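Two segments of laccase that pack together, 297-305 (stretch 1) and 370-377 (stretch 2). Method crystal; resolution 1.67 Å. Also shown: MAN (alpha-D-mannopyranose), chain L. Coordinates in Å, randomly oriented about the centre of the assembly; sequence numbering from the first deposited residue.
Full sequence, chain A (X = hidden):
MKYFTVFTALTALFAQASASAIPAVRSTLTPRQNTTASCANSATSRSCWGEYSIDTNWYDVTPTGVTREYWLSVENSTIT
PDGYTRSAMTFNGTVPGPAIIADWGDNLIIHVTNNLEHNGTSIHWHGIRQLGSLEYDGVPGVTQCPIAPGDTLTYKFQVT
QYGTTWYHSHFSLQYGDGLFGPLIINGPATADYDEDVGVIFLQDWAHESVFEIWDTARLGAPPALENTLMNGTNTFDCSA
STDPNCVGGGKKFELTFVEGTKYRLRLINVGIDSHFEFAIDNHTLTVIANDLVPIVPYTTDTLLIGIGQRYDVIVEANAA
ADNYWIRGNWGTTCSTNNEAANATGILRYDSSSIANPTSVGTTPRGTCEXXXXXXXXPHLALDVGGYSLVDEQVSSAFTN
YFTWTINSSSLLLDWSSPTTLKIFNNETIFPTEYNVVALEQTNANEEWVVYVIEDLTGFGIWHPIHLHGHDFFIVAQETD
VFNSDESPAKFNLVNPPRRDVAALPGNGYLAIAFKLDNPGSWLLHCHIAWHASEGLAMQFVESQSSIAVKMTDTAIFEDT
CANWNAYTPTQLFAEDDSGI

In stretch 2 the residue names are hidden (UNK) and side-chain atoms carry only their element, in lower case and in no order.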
# COMPACT_ATOMS: atom_id res chain seq x y z
N PRO A 297 13.67 -16.84 -3.97
CA PRO A 297 12.64 -17.51 -3.16
C PRO A 297 13.15 -18.04 -1.81
O PRO A 297 14.28 -18.54 -1.72
CB PRO A 297 12.20 -18.65 -4.05
CG PRO A 297 12.50 -18.18 -5.47
CD PRO A 297 13.74 -17.39 -5.34
N TYR A 298 12.33 -17.91 -0.77
CA TYR A 298 12.55 -18.51 0.51
C TYR A 298 11.24 -19.07 1.03
O TYR A 298 10.13 -18.66 0.61
CB TYR A 298 13.21 -17.57 1.49
CG TYR A 298 12.28 -16.54 2.13
CD1 TYR A 298 12.01 -15.36 1.48
CD2 TYR A 298 11.71 -16.76 3.36
CE1 TYR A 298 11.20 -14.41 2.07
CE2 TYR A 298 10.89 -15.81 3.97
CZ TYR A 298 10.67 -14.61 3.28
OH TYR A 298 9.89 -13.63 3.81
N THR A 299 11.36 -20.07 1.89
CA THR A 299 10.17 -20.71 2.42
C THR A 299 9.93 -20.26 3.85
O THR A 299 10.85 -20.00 4.64
CB THR A 299 10.26 -22.25 2.33
OG1 THR A 299 11.48 -22.67 2.93
CG2 THR A 299 10.22 -22.69 0.91
N THR A 300 8.66 -20.13 4.18
CA THR A 300 8.27 -19.70 5.48
C THR A 300 6.90 -20.31 5.77
O THR A 300 6.12 -20.54 4.86
CB THR A 300 8.25 -18.14 5.59
OG1 THR A 300 8.07 -17.81 6.95
CG2 THR A 300 7.09 -17.53 4.68
N ASP A 301 6.62 -20.56 7.05
CA ASP A 301 5.30 -21.02 7.47
C ASP A 301 4.31 -19.90 7.70
O ASP A 301 3.09 -20.12 7.68
CB ASP A 301 5.41 -21.82 8.78
CG ASP A 301 6.08 -23.16 8.60
OD1 ASP A 301 5.85 -23.83 7.57
OD2 ASP A 301 6.85 -23.51 9.52
N THR A 302 4.84 -18.72 8.00
CA THR A 302 3.99 -17.55 8.26
C THR A 302 4.66 -16.36 7.62
O THR A 302 5.86 -16.39 7.34
CB THR A 302 3.71 -17.30 9.72
OG1 THR A 302 4.81 -16.64 10.31
CG2 THR A 302 3.40 -18.58 10.49
N LEU A 303 3.91 -15.29 7.40
CA LEU A 303 4.46 -14.18 6.59
C LEU A 303 3.92 -12.86 7.17
O LEU A 303 2.69 -12.58 7.11
CB LEU A 303 4.00 -14.38 5.16
CG LEU A 303 4.45 -13.42 4.06
CD1 LEU A 303 5.93 -13.14 4.14
CD2 LEU A 303 4.05 -13.92 2.69
N LEU A 304 4.84 -12.10 7.76
CA LEU A 304 4.56 -10.85 8.42
C LEU A 304 4.29 -9.84 7.32
O LEU A 304 5.08 -9.75 6.39
CB LEU A 304 5.70 -10.40 9.30
CG LEU A 304 5.97 -11.27 10.55
CD1 LEU A 304 7.41 -11.00 11.08
CD2 LEU A 304 4.93 -10.95 11.58
N ILE A 305 3.19 -9.11 7.42
CA ILE A 305 2.84 -8.17 6.34
C ILE A 305 2.31 -6.93 6.95
O ILE A 305 1.25 -6.91 7.64
CB ILE A 305 1.79 -8.70 5.32
CG1 ILE A 305 2.04 -10.13 4.87
CG2 ILE A 305 1.69 -7.72 4.10
CD1 ILE A 305 0.93 -10.70 3.99
N UNK A 370 8.44 -6.58 10.17
CA UNK A 370 8.40 -7.05 8.81
C UNK A 370 9.10 -8.42 8.78
O UNK A 370 9.72 -8.86 9.79
o UNK A 370 7.27 -4.61 7.97
c UNK A 370 9.16 -6.12 7.85
o UNK A 370 9.06 -3.91 6.94
c UNK A 370 8.45 -4.78 7.61
N UNK A 371 9.05 -9.05 7.61
CA UNK A 371 9.90 -10.23 7.37
C UNK A 371 11.35 -9.86 7.62
O UNK A 371 11.77 -8.72 7.43
o UNK A 371 7.62 -12.98 7.57
c UNK A 371 8.42 -11.60 5.83
o UNK A 371 9.28 -13.70 6.35
c UNK A 371 9.69 -10.82 5.98
c UNK A 371 8.44 -12.85 6.64
N UNK A 372 12.13 -10.85 8.06
CA UNK A 372 13.48 -10.43 8.44
C UNK A 372 14.28 -9.92 7.22
O UNK A 372 14.19 -10.52 6.16
c UNK A 372 13.02 -12.67 9.21
c UNK A 372 14.10 -11.72 8.99
c UNK A 372 11.86 -12.27 8.33
N UNK A 373 15.09 -8.89 7.40
CA UNK A 373 15.87 -8.39 6.26
C UNK A 373 16.68 -9.45 5.57
O UNK A 373 16.77 -9.47 4.32
c UNK A 373 17.67 -7.49 7.82
c UNK A 373 15.86 -5.95 6.93
c UNK A 373 16.75 -7.18 6.63
N UNK A 374 17.23 -10.40 6.35
CA UNK A 374 18.05 -11.45 5.69
C UNK A 374 17.33 -12.36 4.72
O UNK A 374 17.96 -12.98 3.87
c UNK A 374 18.80 -12.28 6.75
N UNK A 375 16.00 -12.40 4.84
CA UNK A 375 15.19 -13.19 3.96
C UNK A 375 14.80 -12.49 2.67
O UNK A 375 14.31 -13.12 1.77
o UNK A 375 14.02 -14.26 5.90
c UNK A 375 13.90 -13.59 4.64
N UNK A 376 14.99 -11.20 2.59
CA UNK A 376 14.42 -10.43 1.49
C UNK A 376 15.52 -9.96 0.52
O UNK A 376 15.98 -8.79 0.60
c UNK A 376 13.66 -9.27 2.08
c UNK A 376 11.83 -8.19 3.46
c UNK A 376 11.49 -10.55 2.43
c UNK A 376 12.50 -9.57 3.05
N UNK A 377 15.90 -10.85 -0.38
CA UNK A 377 17.04 -10.62 -1.28
C UNK A 377 16.55 -10.47 -2.68
O UNK A 377 16.10 -11.40 -3.25
c UNK A 377 18.05 -11.80 -1.20
c UNK A 377 18.42 -11.99 0.25
c UNK A 377 19.29 -11.52 -2.10
C1 MAN L . 14.36 -15.65 5.60
C2 MAN L . 13.80 -16.43 6.79
C3 MAN L . 14.57 -16.13 8.07
C4 MAN L . 16.06 -16.38 7.83
C5 MAN L . 16.53 -15.54 6.64
C6 MAN L . 18.00 -15.82 6.32
O2 MAN L . 13.82 -17.81 6.45
O3 MAN L . 14.00 -16.88 9.14
O4 MAN L . 16.77 -15.96 8.96
O5 MAN L . 15.76 -15.86 5.48
O6 MAN L . 18.10 -17.21 5.96
O HOH W 1 9.90 -15.82 7.74
O HOH W 2 6.88 -7.76 5.98

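Position 370 carries four side-chain atoms, two carbons in a row with two oxygens on the second, which is a short carboxylate. Its CA-to-CB bond points away from stretch 1, and the contact is made by the backbone instead: O lies 3.4 Å from CD1 of Leu-304. Atom count and terminal oxygen pair fit Asp-370; an asparagine would have the same outline, but the fork ends in oxygen twice.

Position 371 has five side-chain atoms, three carbons in an unbranched chain and two oxygens on the third. One oxygen is 2.6 Å from OH of Tyr-298, the other 2.9 Å from N of Leu-304. Both partners are donors, as a carboxylate requires, and the chain is one carbon longer than at 370: this is Glu-371. Its chi angles of -75°, -68° and -64° fold the chain so that its end comes nearer to stretch 1 although CA-to-CB points sideways. CG then rests 3.4 Å from CD1 of Leu-303.

Position 372 shows three carbons, the last of which closes a ring onto the backbone N. It makes no contact with stretch 1. The ring identifies Pro-372, with a C-gamma exo pucker.

Position 373 has one carbon bearing two more, a fork at CB, and lies out of reach of stretch 1. Branching at CB with carbon alone gives Val-373, which opens a 3-10 segment.

Position 374 has a single side-chain carbon and is likewise out of reach: Ala-374. Its CB lies 3.7 Å from C6 of the mannose.

Position 375 has one carbon followed by one oxygen, and that oxygen is covalently bonded to C1 of the mannose. A hydroxymethyl side chain carrying an O-linked sugar is Ser-375, and the bond from Ser-375 OG to MAN C1 measures 1.5 Å. Its CB stands 3.7 Å from the centroid of the Tyr-298 ring, 12° off the ring normal, a CH-pi contact over one face. The 3-10 turn is held by Ser-375 N to Pro-372 O, 2.9 Å.

Position 376 has four carbons forked at the second, the pattern of Leu-376. CA-to-CB points away, but the end of the side chain comes nearer, with CD2 3.9 Å from CE1 of Tyr-298. Leu-376 N donates a hydrogen bond to Val-373 O at 3.0 Å.

Position 377 again has one carbon carrying two, with no contact to stretch 1: Val-377.

The contact centres on two residues. Glu-371 accepts hydrogen bonds from Tyr-298 OH through OE1 and from Leu-304 N through OE2, the latter nearly linear at 175°. One water donates to both Glu-371 OE1 (2.6 Å) and Thr-300 OG1 (2.8 Å); another joins Leu-304 O (2.7 Å) to Glu-371 N (3.0 Å). Tyr-298 meets Ser-375 with a ring face while Glu-371 OE1 lies at the ring edge, so one aromatic side chain serves both polar and apolar packing beside the glycosylated serine.

Stretch 2, residues 370-377: DEPVASLV
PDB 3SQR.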